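Local coordinates for protein Eps1p (Saccharomyces cerevisiae, PDB 4TW5) that is a thioredoxin-superfamily protein whose chain carries one thioredoxin domain and probably a second thioredoxin-like one, with several cysteine pairs closed as disulfides, at residues 41-46 and 86-91; 82-87 and 99-104; 141-146 and 236-241; 154-159 and 262-267. One frame throughout, in Å; residues are numbered along the deposited sequence.

Contact 1. Residues 41-46 and 86-91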
loop_
_atom_site.group_PDB
_atom_site.type_symbol
_atom_site.label_atom_id
_atom_site.label_comp_id
_atom_site.label_asym_id
_atom_site.label_seq_id
_atom_site.Cartn_x
_atom_site.Cartn_y
_atom_site.Cartn_z
ATOM N N LYS A 41 -48.425 -30.179 15.286
ATOM C CA LYS A 41 -48.580 -30.871 16.559
ATOM C C LYS A 41 -47.217 -31.378 16.980
ATOM O O LYS A 41 -47.043 -31.936 18.062
ATOM C CB LYS A 41 -49.578 -32.027 16.470
ATOM C CG LYS A 41 -50.914 -31.667 15.860
ATOM C CD LYS A 41 -51.839 -32.868 15.896
ATOM C CE LYS A 41 -53.240 -32.488 15.478
ATOM N NZ LYS A 41 -53.741 -31.348 16.298
ATOM N N HIS A 42 -46.242 -31.139 16.116
ATOM C CA HIS A 42 -44.864 -31.387 16.474
ATOM C C HIS A 42 -44.220 -30.083 16.942
ATOM O O HIS A 42 -43.131 -30.091 17.516
ATOM C CB HIS A 42 -44.109 -31.956 15.269
ATOM C CG HIS A 42 -42.839 -32.657 15.627
ATOM N ND1 HIS A 42 -41.698 -32.571 14.857
ATOM C CD2 HIS A 42 -42.535 -33.474 16.662
ATOM C CE1 HIS A 42 -40.742 -33.297 15.409
ATOM N NE2 HIS A 42 -41.223 -33.854 16.507
ATOM N N LEU A 43 -44.930 -28.975 16.726
ATOM C CA LEU A 43 -44.539 -27.660 17.239
ATOM C C LEU A 43 -45.137 -27.364 18.614
ATOM O O LEU A 43 -44.472 -26.807 19.481
ATOM C CB LEU A 43 -44.975 -26.572 16.254
ATOM C CG LEU A 43 -44.785 -25.085 16.570
ATOM C CD1 LEU A 43 -43.314 -24.716 16.730
ATOM C CD2 LEU A 43 -45.418 -24.246 15.493
ATOM N N ALA A 44 -46.390 -27.775 18.800
ATOM C CA ALA A 44 -47.181 -27.451 19.989
ATOM C C ALA A 44 -46.497 -27.709 21.343
ATOM O O ALA A 44 -46.532 -26.837 22.223
ATOM C CB ALA A 44 -48.514 -28.199 19.933
ATOM N N PRO A 45 -45.887 -28.894 21.536
ATOM C CA PRO A 45 -45.257 -29.076 22.851
ATOM C C PRO A 45 -43.964 -28.270 22.985
ATOM O O PRO A 45 -43.576 -27.928 24.095
ATOM C CB PRO A 45 -44.985 -30.578 22.903
ATOM C CG PRO A 45 -44.813 -30.963 21.486
ATOM C CD PRO A 45 -45.730 -30.089 20.684
ATOM N N VAL A 46 -43.291 -28.010 21.869
ATOM C CA VAL A 46 -42.113 -27.157 21.878
ATOM C C VAL A 46 -42.494 -25.726 22.231
ATOM O O VAL A 46 -41.810 -25.055 23.000
ATOM C CB VAL A 46 -41.394 -27.187 20.513
ATOM C CG1 VAL A 46 -40.570 -25.914 20.287
ATOM C CG2 VAL A 46 -40.546 -28.436 20.398
ATOM N N PRO A 86 -47.261 -24.769 10.048
ATOM C CA PRO A 86 -47.597 -23.629 10.903
ATOM C C PRO A 86 -46.815 -22.401 10.460
ATOM O O PRO A 86 -45.776 -22.545 9.809
ATOM C CB PRO A 86 -47.149 -24.091 12.282
ATOM C CG PRO A 86 -45.970 -24.959 11.986
ATOM C CD PRO A 86 -46.236 -25.628 10.664
ATOM N N GLU A 87 -47.288 -21.215 10.817
ATOM C CA GLU A 87 -46.578 -19.998 10.449
ATOM C C GLU A 87 -46.267 -19.124 11.652
ATOM O O GLU A 87 -47.180 -18.621 12.321
ATOM C CB GLU A 87 -47.376 -19.201 9.432
ATOM C CG GLU A 87 -46.663 -17.947 9.009
ATOM C CD GLU A 87 -47.203 -17.365 7.731
ATOM O OE1 GLU A 87 -48.060 -18.013 7.091
ATOM O OE2 GLU A 87 -46.768 -16.249 7.375
ATOM N N ILE A 88 -44.974 -18.946 11.916
ATOM C CA ILE A 88 -44.522 -18.155 13.055
ATOM C C ILE A 88 -44.152 -16.716 12.673
ATOM O O ILE A 88 -43.279 -16.498 11.839
ATOM C CB ILE A 88 -43.323 -18.814 13.715
ATOM C CG1 ILE A 88 -43.605 -20.300 13.929
ATOM C CG2 ILE A 88 -42.980 -18.107 15.031
ATOM C CD1 ILE A 88 -42.442 -21.045 14.499
ATOM N N ARG A 89 -44.798 -15.740 13.307
ATOM C CA ARG A 89 -44.673 -14.333 12.908
ATOM C C ARG A 89 -44.393 -13.360 14.062
ATOM O O ARG A 89 -44.786 -13.610 15.210
ATOM C CB ARG A 89 -45.949 -13.880 12.209
ATOM C CG ARG A 89 -46.294 -14.585 10.915
ATOM C CD ARG A 89 -47.474 -13.891 10.284
ATOM N NE ARG A 89 -47.785 -14.401 8.959
ATOM C CZ ARG A 89 -48.570 -13.772 8.092
ATOM N NH1 ARG A 89 -49.130 -12.621 8.418
ATOM N NH2 ARG A 89 -48.805 -14.301 6.903
ATOM N N LEU A 90 -43.704 -12.261 13.743
ATOM C CA LEU A 90 -43.477 -11.162 14.674
ATOM C C LEU A 90 -44.343 -9.937 14.353
ATOM O O LEU A 90 -44.346 -9.425 13.231
ATOM C CB LEU A 90 -42.005 -10.750 14.691
ATOM C CG LEU A 90 -41.625 -9.652 15.707
ATOM C CD1 LEU A 90 -41.765 -10.148 17.173
ATOM C CD2 LEU A 90 -40.221 -9.161 15.454
ATOM N N TYR A 91 -45.074 -9.462 15.350
ATOM C CA TYR A 91 -45.887 -8.267 15.213
ATOM C C TYR A 91 -45.449 -7.211 16.207
ATOM O O TYR A 91 -44.866 -7.529 17.245
ATOM C CB TYR A 91 -47.358 -8.594 15.425
ATOM C CG TYR A 91 -48.011 -9.310 14.263
ATOM C CD1 TYR A 91 -47.751 -10.653 14.015
ATOM C CD2 TYR A 91 -48.922 -8.658 13.440
ATOM C CE1 TYR A 91 -48.357 -11.318 12.958
ATOM C CE2 TYR A 91 -49.534 -9.318 12.380
ATOM C CZ TYR A 91 -49.244 -10.650 12.155
ATOM O OH TYR A 91 -49.842 -11.324 11.127
#

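Contact 2. Residues 82-87 and 99-104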
loop_
_atom_site.group_PDB
_atom_site.type_symbol
_atom_site.label_atom_id
_atom_site.label_comp_id
_atom_site.label_asym_id
_atom_site.label_seq_id
_atom_site.Cartn_x
_atom_site.Cartn_y
_atom_site.Cartn_z
ATOM N N ILE A 82 -52.226 -15.730 5.972
ATOM C CA ILE A 82 -51.457 -16.935 6.265
ATOM C C ILE A 82 -51.337 -17.808 5.026
ATOM O O ILE A 82 -52.345 -18.173 4.424
ATOM C CB ILE A 82 -52.111 -17.751 7.401
ATOM C CG1 ILE A 82 -52.290 -16.885 8.647
ATOM C CG2 ILE A 82 -51.305 -19.009 7.714
ATOM C CD1 ILE A 82 -51.010 -16.199 9.102
ATOM N N GLU A 83 -50.109 -18.150 4.647
ATOM C CA GLU A 83 -49.893 -18.987 3.476
ATOM C C GLU A 83 -49.676 -20.441 3.867
ATOM O O GLU A 83 -50.179 -21.341 3.205
ATOM C CB GLU A 83 -48.723 -18.487 2.618
ATOM C CG GLU A 83 -48.858 -17.049 2.121
ATOM C CD GLU A 83 -47.578 -16.508 1.493
ATOM O OE1 GLU A 83 -46.480 -16.896 1.940
ATOM O OE2 GLU A 83 -47.674 -15.708 0.533
ATOM N N TYR A 84 -48.941 -20.680 4.946
ATOM C CA TYR A 84 -48.636 -22.052 5.326
ATOM C C TYR A 84 -48.935 -22.340 6.790
ATOM O O TYR A 84 -49.218 -21.434 7.569
ATOM C CB TYR A 84 -47.161 -22.354 5.026
ATOM C CG TYR A 84 -46.183 -21.305 5.525
ATOM C CD1 TYR A 84 -45.478 -21.488 6.715
ATOM C CD2 TYR A 84 -45.957 -20.136 4.804
ATOM C CE1 TYR A 84 -44.577 -20.535 7.172
ATOM C CE2 TYR A 84 -45.062 -19.176 5.253
ATOM C CZ TYR A 84 -44.376 -19.380 6.433
ATOM O OH TYR A 84 -43.492 -18.420 6.866
ATOM N N PHE A 85 -48.863 -23.616 7.145
ATOM C CA PHE A 85 -49.040 -24.091 8.509
ATOM C C PHE A 85 -47.869 -24.998 8.873
ATOM O O PHE A 85 -47.491 -25.868 8.086
ATOM C CB PHE A 85 -50.364 -24.840 8.668
ATOM C CG PHE A 85 -51.583 -23.959 8.614
ATOM C CD1 PHE A 85 -51.595 -22.725 9.248
ATOM C CD2 PHE A 85 -52.720 -24.367 7.930
ATOM C CE1 PHE A 85 -52.723 -21.915 9.204
ATOM C CE2 PHE A 85 -53.848 -23.565 7.876
ATOM C CZ PHE A 85 -53.848 -22.335 8.515
ATOM N N PRO A 86 -47.261 -24.769 10.048
ATOM C CA PRO A 86 -47.597 -23.629 10.903
ATOM C C PRO A 86 -46.815 -22.401 10.460
ATOM O O PRO A 86 -45.776 -22.545 9.809
ATOM C CB PRO A 86 -47.149 -24.091 12.282
ATOM C CG PRO A 86 -45.970 -24.959 11.986
ATOM C CD PRO A 86 -46.236 -25.628 10.664
ATOM N N GLU A 87 -47.288 -21.215 10.817
ATOM C CA GLU A 87 -46.578 -19.998 10.449
ATOM C C GLU A 87 -46.267 -19.124 11.652
ATOM O O GLU A 87 -47.180 -18.621 12.321
ATOM C CB GLU A 87 -47.376 -19.201 9.432
ATOM C CG GLU A 87 -46.663 -17.947 9.009
ATOM C CD GLU A 87 -47.203 -17.365 7.731
ATOM O OE1 GLU A 87 -48.060 -18.013 7.091
ATOM O OE2 GLU A 87 -46.768 -16.249 7.375
ATOM N N SER A 99 -41.502 -12.874 9.357
ATOM C CA SER A 99 -41.758 -14.268 9.751
ATOM C C SER A 99 -40.474 -14.969 10.157
ATOM O O SER A 99 -39.405 -14.647 9.657
ATOM C CB SER A 99 -42.432 -15.054 8.618
ATOM O OG SER A 99 -43.724 -14.536 8.326
ATOM N N PHE A 100 -40.594 -15.956 11.033
ATOM C CA PHE A 100 -39.452 -16.739 11.486
ATOM C C PHE A 100 -39.473 -18.129 10.841
ATOM O O PHE A 100 -40.137 -19.049 11.321
ATOM C CB PHE A 100 -39.464 -16.833 13.014
ATOM C CG PHE A 100 -38.361 -17.677 13.595
ATOM C CD1 PHE A 100 -37.058 -17.213 13.631
ATOM C CD2 PHE A 100 -38.636 -18.912 14.156
ATOM C CE1 PHE A 100 -36.044 -17.983 14.195
ATOM C CE2 PHE A 100 -37.630 -19.680 14.721
ATOM C CZ PHE A 100 -36.337 -19.220 14.740
ATOM N N THR A 101 -38.738 -18.262 9.742
ATOM C CA THR A 101 -38.776 -19.457 8.910
ATOM C C THR A 101 -37.687 -20.446 9.272
ATOM O O THR A 101 -37.639 -21.552 8.740
ATOM C CB THR A 101 -38.609 -19.099 7.447
ATOM O OG1 THR A 101 -37.293 -18.574 7.250
ATOM C CG2 THR A 101 -39.642 -18.066 7.037
ATOM N N GLU A 102 -36.803 -20.031 10.162
ATOM C CA GLU A 102 -35.661 -20.844 10.543
ATOM C C GLU A 102 -36.096 -22.219 11.040
ATOM O O GLU A 102 -37.076 -22.339 11.771
ATOM C CB GLU A 102 -34.854 -20.107 11.610
ATOM C CG GLU A 102 -33.749 -20.904 12.256
ATOM C CD GLU A 102 -33.074 -20.122 13.363
ATOM O OE1 GLU A 102 -33.001 -18.886 13.234
ATOM O OE2 GLU A 102 -32.646 -20.733 14.372
ATOM N N THR A 103 -35.385 -23.257 10.607
ATOM C CA THR A 103 -35.663 -24.637 11.020
ATOM C C THR A 103 -34.378 -25.362 11.444
ATOM O O THR A 103 -33.294 -25.029 10.971
ATOM C CB THR A 103 -36.363 -25.427 9.888
ATOM O OG1 THR A 103 -35.706 -25.156 8.645
ATOM C CG2 THR A 103 -37.820 -25.012 9.764
ATOM N N PRO A 104 -34.487 -26.337 12.360
ATOM C CA PRO A 104 -35.717 -26.811 12.996
ATOM C C PRO A 104 -36.081 -25.980 14.226
ATOM O O PRO A 104 -35.191 -25.521 14.950
ATOM C CB PRO A 104 -35.376 -28.253 13.380
ATOM C CG PRO A 104 -33.857 -28.302 13.470
ATOM C CD PRO A 104 -33.300 -27.013 12.909
#

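Contact 3. Residues 141-146 and 236-241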
loop_
_atom_site.group_PDB
_atom_site.type_symbol
_atom_site.label_atom_id
_atom_site.label_comp_id
_atom_site.label_asym_id
_atom_site.label_seq_id
_atom_site.Cartn_x
_atom_site.Cartn_y
_atom_site.Cartn_z
ATOM N N PHE A 141 -3.122 -6.844 13.065
ATOM C CA PHE A 141 -2.584 -8.011 13.731
ATOM C C PHE A 141 -3.689 -8.857 14.377
ATOM O O PHE A 141 -3.669 -10.090 14.289
ATOM C CB PHE A 141 -1.558 -7.587 14.777
ATOM C CG PHE A 141 -0.990 -8.738 15.554
ATOM C CD1 PHE A 141 0.029 -9.514 15.017
ATOM C CD2 PHE A 141 -1.493 -9.062 16.811
ATOM C CE1 PHE A 141 0.544 -10.584 15.722
ATOM C CE2 PHE A 141 -0.984 -10.135 17.524
ATOM C CZ PHE A 141 0.037 -10.896 16.983
ATOM N N ASP A 142 -4.640 -8.196 15.028
ATOM C CA ASP A 142 -5.777 -8.871 15.652
ATOM C C ASP A 142 -6.561 -9.644 14.611
ATOM O O ASP A 142 -6.958 -10.798 14.818
ATOM C CB ASP A 142 -6.700 -7.852 16.320
ATOM C CG ASP A 142 -6.010 -7.085 17.434
ATOM O OD1 ASP A 142 -5.279 -7.718 18.240
ATOM O OD2 ASP A 142 -6.188 -5.838 17.479
ATOM N N PHE A 143 -6.781 -8.993 13.476
ATOM C CA PHE A 143 -7.568 -9.599 12.419
ATOM C C PHE A 143 -6.847 -10.808 11.811
ATOM O O PHE A 143 -7.493 -11.744 11.364
ATOM C CB PHE A 143 -7.902 -8.589 11.314
ATOM C CG PHE A 143 -8.692 -9.206 10.184
ATOM C CD1 PHE A 143 -10.047 -9.452 10.325
ATOM C CD2 PHE A 143 -8.063 -9.603 9.018
ATOM C CE1 PHE A 143 -10.766 -10.034 9.315
ATOM C CE2 PHE A 143 -8.777 -10.206 8.010
ATOM C CZ PHE A 143 -10.130 -10.424 8.164
ATOM N N LEU A 144 -5.515 -10.742 11.760
ATOM C CA LEU A 144 -4.696 -11.797 11.200
ATOM C C LEU A 144 -4.657 -12.983 12.177
ATOM O O LEU A 144 -4.719 -14.134 11.767
ATOM C CB LEU A 144 -3.287 -11.261 10.901
ATOM C CG LEU A 144 -3.161 -10.228 9.748
ATOM C CD1 LEU A 144 -1.732 -9.760 9.574
ATOM C CD2 LEU A 144 -3.690 -10.759 8.400
ATOM N N GLU A 145 -4.613 -12.698 13.470
ATOM C CA GLU A 145 -4.725 -13.761 14.455
ATOM C C GLU A 145 -6.037 -14.509 14.249
ATOM O O GLU A 145 -6.031 -15.726 14.176
ATOM C CB GLU A 145 -4.626 -13.226 15.886
ATOM C CG GLU A 145 -3.260 -12.683 16.243
ATOM C CD GLU A 145 -2.779 -13.203 17.590
ATOM O OE1 GLU A 145 -3.456 -12.958 18.616
ATOM O OE2 GLU A 145 -1.740 -13.904 17.611
ATOM N N LEU A 146 -7.139 -13.781 14.075
ATOM C CA LEU A 146 -8.421 -14.429 13.848
ATOM C C LEU A 146 -8.370 -15.365 12.660
ATOM O O LEU A 146 -8.942 -16.455 12.678
ATOM C CB LEU A 146 -9.521 -13.408 13.620
ATOM C CG LEU A 146 -9.810 -12.507 14.809
ATOM C CD1 LEU A 146 -10.937 -11.575 14.430
ATOM C CD2 LEU A 146 -10.155 -13.356 16.046
ATOM N N ALA A 236 -17.351 -9.350 6.211
ATOM C CA ALA A 236 -16.909 -10.734 5.989
ATOM C C ALA A 236 -17.012 -11.599 7.266
ATOM O O ALA A 236 -16.819 -11.114 8.376
ATOM C CB ALA A 236 -15.490 -10.744 5.485
ATOM N N LEU A 237 -17.260 -12.893 7.111
ATOM C CA LEU A 237 -17.323 -13.781 8.284
ATOM C C LEU A 237 -16.028 -14.567 8.466
ATOM O O LEU A 237 -15.439 -15.030 7.484
ATOM C CB LEU A 237 -18.488 -14.744 8.166
ATOM C CG LEU A 237 -18.772 -15.664 9.353
ATOM C CD1 LEU A 237 -19.132 -14.873 10.602
ATOM C CD2 LEU A 237 -19.918 -16.557 8.982
ATOM N N VAL A 238 -15.554 -14.628 9.710
ATOM C CA VAL A 238 -14.420 -15.458 10.093
ATOM C C VAL A 238 -14.881 -16.667 10.917
ATOM O O VAL A 238 -15.501 -16.516 11.962
ATOM C CB VAL A 238 -13.365 -14.691 10.918
ATOM C CG1 VAL A 238 -12.161 -15.586 11.166
ATOM C CG2 VAL A 238 -12.942 -13.382 10.231
ATOM N N LEU A 239 -14.587 -17.865 10.423
ATOM C CA LEU A 239 -14.936 -19.092 11.120
ATOM C C LEU A 239 -13.889 -19.412 12.169
ATOM O O LEU A 239 -12.690 -19.331 11.906
ATOM C CB LEU A 239 -15.079 -20.236 10.132
ATOM C CG LEU A 239 -16.231 -20.035 9.148
ATOM C CD1 LEU A 239 -16.372 -21.233 8.228
ATOM C CD2 LEU A 239 -17.549 -19.805 9.886
ATOM N N PRO A 240 -14.346 -19.836 13.351
ATOM C CA PRO A 240 -13.458 -20.108 14.485
ATOM C C PRO A 240 -12.668 -21.413 14.333
ATOM O O PRO A 240 -13.151 -22.379 13.728
ATOM C CB PRO A 240 -14.430 -20.200 15.666
ATOM C CG PRO A 240 -15.691 -20.729 15.046
ATOM C CD PRO A 240 -15.761 -20.127 13.663
ATOM N N ASN A 241 -11.447 -21.413 14.858
ATOM C CA ASN A 241 -10.662 -22.634 14.946
ATOM C C ASN A 241 -10.402 -23.360 13.603
ATOM O O ASN A 241 -10.178 -24.569 13.597
ATOM C CB ASN A 241 -11.343 -23.574 15.959
ATOM C CG ASN A 241 -11.255 -23.037 17.392
ATOM O OD1 ASN A 241 -10.176 -22.681 17.861
ATOM N ND2 ASN A 241 -12.392 -22.915 18.055
HETATM O O HOH W 1 -10.463 -19.179 13.045
#

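Contact 4. Residues 154-159 and 262-267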
loop_
_atom_site.group_PDB
_atom_site.type_symbol
_atom_site.label_atom_id
_atom_site.label_comp_id
_atom_site.label_asym_id
_atom_site.label_seq_id
_atom_site.Cartn_x
_atom_site.Cartn_y
_atom_site.Cartn_z
ATOM N N PRO A 154 -17.267 -17.488 16.072
ATOM C CA PRO A 154 -17.291 -16.808 14.777
ATOM C C PRO A 154 -17.233 -15.258 14.986
ATOM O O PRO A 154 -17.658 -14.799 16.043
ATOM C CB PRO A 154 -18.629 -17.247 14.170
ATOM C CG PRO A 154 -19.116 -18.407 15.052
ATOM C CD PRO A 154 -18.541 -18.164 16.384
ATOM N N HIS A 155 -16.685 -14.509 14.020
ATOM C CA HIS A 155 -16.545 -13.038 14.066
ATOM C C HIS A 155 -17.088 -12.475 12.761
ATOM O O HIS A 155 -16.547 -12.781 11.691
ATOM C CB HIS A 155 -15.081 -12.581 14.190
ATOM C CG HIS A 155 -14.488 -12.745 15.548
ATOM N ND1 HIS A 155 -14.191 -13.983 16.085
ATOM C CD2 HIS A 155 -14.092 -11.831 16.465
ATOM C CE1 HIS A 155 -13.648 -13.822 17.281
ATOM N NE2 HIS A 155 -13.582 -12.524 17.535
ATOM N N LEU A 156 -18.185 -11.735 12.825
ATOM C CA LEU A 156 -18.579 -10.948 11.695
ATOM C C LEU A 156 -17.730 -9.704 11.772
ATOM O O LEU A 156 -17.690 -9.042 12.824
ATOM C CB LEU A 156 -20.060 -10.620 11.728
ATOM C CG LEU A 156 -20.536 -10.151 10.377
ATOM C CD1 LEU A 156 -20.254 -11.277 9.356
ATOM C CD2 LEU A 156 -22.003 -9.834 10.449
ATOM N N VAL A 157 -16.983 -9.439 10.713
ATOM C CA VAL A 157 -16.107 -8.276 10.685
ATOM C C VAL A 157 -16.464 -7.319 9.558
ATOM O O VAL A 157 -16.720 -7.726 8.409
ATOM C CB VAL A 157 -14.630 -8.664 10.556
ATOM C CG1 VAL A 157 -13.731 -7.411 10.610
ATOM C CG2 VAL A 157 -14.266 -9.655 11.640
ATOM N N SER A 158 -16.500 -6.045 9.928
ATOM C CA SER A 158 -16.793 -4.949 9.019
ATOM C C SER A 158 -15.525 -4.141 8.761
ATOM O O SER A 158 -14.709 -3.935 9.668
ATOM C CB SER A 158 -17.907 -4.059 9.585
ATOM O OG SER A 158 -17.503 -3.489 10.804
ATOM N N PHE A 159 -15.397 -3.659 7.530
ATOM C CA PHE A 159 -14.226 -2.924 7.047
ATOM C C PHE A 159 -14.637 -1.533 6.557
ATOM O O PHE A 159 -15.604 -1.397 5.809
ATOM C CB PHE A 159 -13.529 -3.699 5.915
ATOM C CG PHE A 159 -13.037 -5.052 6.333
ATOM C CD1 PHE A 159 -13.914 -6.129 6.412
ATOM C CD2 PHE A 159 -11.708 -5.241 6.678
ATOM C CE1 PHE A 159 -13.462 -7.364 6.814
ATOM C CE2 PHE A 159 -11.257 -6.463 7.096
ATOM C CZ PHE A 159 -12.130 -7.530 7.160
ATOM N N VAL A 262 -27.118 -10.735 9.923
ATOM C CA VAL A 262 -27.212 -11.596 11.103
ATOM C C VAL A 262 -27.328 -13.052 10.665
ATOM O O VAL A 262 -26.571 -13.920 11.119
ATOM C CB VAL A 262 -28.423 -11.215 11.997
ATOM C CG1 VAL A 262 -28.703 -12.303 13.043
ATOM C CG2 VAL A 262 -28.162 -9.892 12.704
ATOM N N ASP A 263 -28.247 -13.303 9.741
ATOM C CA ASP A 263 -28.495 -14.655 9.251
ATOM C C ASP A 263 -27.307 -15.218 8.476
ATOM O O ASP A 263 -27.087 -16.416 8.489
ATOM C CB ASP A 263 -29.782 -14.690 8.431
ATOM C CG ASP A 263 -31.004 -14.341 9.284
ATOM O OD1 ASP A 263 -30.941 -14.568 10.527
ATOM O OD2 ASP A 263 -32.017 -13.846 8.725
ATOM N N PHE A 264 -26.549 -14.366 7.795
ATOM C CA PHE A 264 -25.327 -14.829 7.155
ATOM C C PHE A 264 -24.337 -15.291 8.210
ATOM O O PHE A 264 -23.769 -16.378 8.115
ATOM C CB PHE A 264 -24.699 -13.731 6.297
ATOM C CG PHE A 264 -23.304 -14.045 5.826
ATOM C CD1 PHE A 264 -23.083 -14.957 4.787
ATOM C CD2 PHE A 264 -22.223 -13.428 6.406
ATOM C CE1 PHE A 264 -21.808 -15.232 4.324
ATOM C CE2 PHE A 264 -20.935 -13.689 5.969
ATOM C CZ PHE A 264 -20.719 -14.597 4.919
ATOM N N ALA A 265 -24.173 -14.482 9.246
ATOM C CA ALA A 265 -23.223 -14.787 10.313
ATOM C C ALA A 265 -23.587 -16.067 11.053
ATOM O O ALA A 265 -22.754 -16.641 11.727
ATOM C CB ALA A 265 -23.141 -13.623 11.307
ATOM N N ARG A 266 -24.833 -16.496 10.916
ATOM C CA ARG A 266 -25.346 -17.628 11.659
ATOM C C ARG A 266 -25.441 -18.906 10.836
ATOM O O ARG A 266 -25.769 -19.947 11.367
ATOM C CB ARG A 266 -26.697 -17.253 12.274
ATOM C CG ARG A 266 -26.553 -16.711 13.687
ATOM C CD ARG A 266 -27.728 -15.893 14.128
ATOM N NE ARG A 266 -28.991 -16.272 13.505
ATOM C CZ ARG A 266 -29.822 -17.211 13.936
ATOM N NH1 ARG A 266 -29.539 -17.950 15.007
ATOM N NH2 ARG A 266 -30.943 -17.417 13.271
ATOM N N ARG A 267 -25.117 -18.828 9.551
ATOM C CA ARG A 267 -25.139 -19.996 8.680
ATOM C C ARG A 267 -24.119 -21.047 9.100
ATOM O O ARG A 267 -23.006 -20.707 9.517
ATOM C CB ARG A 267 -24.810 -19.602 7.235
ATOM C CG ARG A 267 -25.932 -19.415 6.218
ATOM C CD ARG A 267 -25.357 -18.643 5.004
ATOM N NE ARG A 267 -26.342 -18.217 4.001
ATOM C CZ ARG A 267 -26.441 -16.980 3.498
ATOM N NH1 ARG A 267 -25.655 -16.010 3.939
ATOM N NH2 ARG A 267 -27.348 -16.696 2.566
#

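Contact 1. Residues 41-46 and 86-91
In the thioredoxin fold the cis-proline loop lies beside the CXXC motif, here Cys37 to Cys40, and the segment after it, and Pro86 and Leu43 make that meeting. Leu43 lies just after the Cys37–Cys40 disulfide, and Pro86, preceded by a cis peptide bond, leads into strand 87-92. With CG anti to its backbone N (chi1 176°), Leu43 extends toward the sheet and its two methyls part. CD2 comes obliquely against the proline ring, 3.6 Å from Pro86 CG, with Pro86 CB almost as near. CD1 is the methyl nearer Ile88, where the gap to Ile88 CD1 is a looser 4.4 Å. Both Leu43 and Pro86 also touch Asp31 of strand 27-33, and Pro86 rests on Cys40. Glu87 points away from Leu43. Arg89 NE and NH2 grip Glu87 OE2 side-on in a salt bridge, at 2.6 Å and 2.9 Å; both nitrogens come from the same face of the carboxylate, well out of its plane. Arg89 NH1 donates to Tyr91 OH at 3.1 Å; NH1 also bonds the backbone O of Glu80, and Tyr91 OH its carboxylate OE1. Between the two segments the contact is therefore apolar, while the Glu87–Arg89 pair lies on the face of the strand turned from Leu43.

Contact 2. Residues 82-87 and 99-104
Tyr84 reaches across to the end of the edge strand with its hydroxyl, which lies near two carbons: OH is 3.9 Å from Ser99 CB and equally far from Thr101 CG2. The tyrosine and threonine side chains cross at about a right angle. Glu87 OE2 lies 3.6 Å from Ser99 OG, a long polar approach; the stronger partners are Tyr96 OH for Ser99 OG and Arg89 for OE2. These residues join the cis-proline loop of the thioredoxin fold to the turn that leaves strand 95-99 for helix 107-118. Tyr84 CG stands between the backbone N and carbonyl carbon (chi1 48°), which aims the ring across the gap. Glu87 OE1 lies 3.7 Å above one face of the Tyr84 ring, displaced toward the rim. That same oxygen accepts the backbone N-H of Glu83 through its syn lone pair, Glu83 N to Glu87 OE1 being 3.2 Å at 147°.

Contact 3. Residues 141-146 and 236-241
Leu146 O accepts a hydrogen bond from a water at 3.1 Å. Leu239 O, on the residue just past the strand, lies 2.5 Å from the same water, doubtfully short, so a bridge from the helix through this water is itself doubtful. Beside it, Val238 turns toward the helix and uses its two methyls separately. CG1, anti to the backbone N (chi1 -175°), lies 3.7 Å from Leu146 O and 4.2 Å from Leu146 CB. CG2 is directed at Phe143, whose CE1 it approaches to 4.1 Å, obliquely to the ring. This is helix 140-150 packing on strand 234-238 in what is probably a second thioredoxin-like domain, the strand being paired with His155 and Val157 of its neighbour. The chi1 of Phe143 (179°) places CG anti to the backbone N and swings the ring toward the sheet. It meets Phe159 edge-to-face and is further surrounded by Ile212, Leu216 and Leu247.

Contact 4. Residues 154-159 and 262-267
Leu156 and Phe264 both carry CG anti to the backbone N (chi1 -164° and 169°), and these torsions bring a leucine methyl to the edge of the phenylalanine ring. The contact packs helix 259-265, near the end of the chain, on strand 155-160 of what is probably a second thioredoxin-like sheet. Leu156 CD1 comes to the ring edge, near the ring plane and 4.1 Å from Phe264 CD2, while Leu156 CD2 rests 4.0 Å from Ala265 CB. The small alanine side chain points at the strand, and the two backbones come close here, with CA of Leu156 and CA of Ala265 6.2 Å apart. Leu194 of helix 180-196 touches both Leu156 and Ala265; Leu237 on the neighbouring strand touches both Leu156 and Phe264, and Tyr250 meets Phe264 edge-to-face. Arg266 NE and Asp263 OD1 form a long ion pair of 3.9 Å, the stronger partner of Arg266 being Glu102. Arg267 N donates to Phe264 O at 3.1 Å.

How the contacts relate
Contacts 3 and 4 pack a helix on a sheet and contact 1 a leucine near the start of one; all three are buried and mainly apolar. Contact 2 is only partly buried and sets a hydroxyl against carbons, beside a long polar pair, between two loops. Contacts 1 and 2 share Pro86 and Glu87 in the first thioredoxin sheet; their centres are 7 Å apart, and Ile88 O probably accepts a bond from Phe100 N at 2.9 Å. Contacts 3 and 4 belong to the second sheet, on neighbouring strands probably joined by Ala236 N to Val157 O; the water bridge of contact 3 is doubtful. The centres of contacts 1 and 3 are about 37 Å apart. Contacts 2 and 4 nevertheless touch through the salt bridge of Glu102 OE1 with Arg266 NH2, which connects the first domain to the probable second.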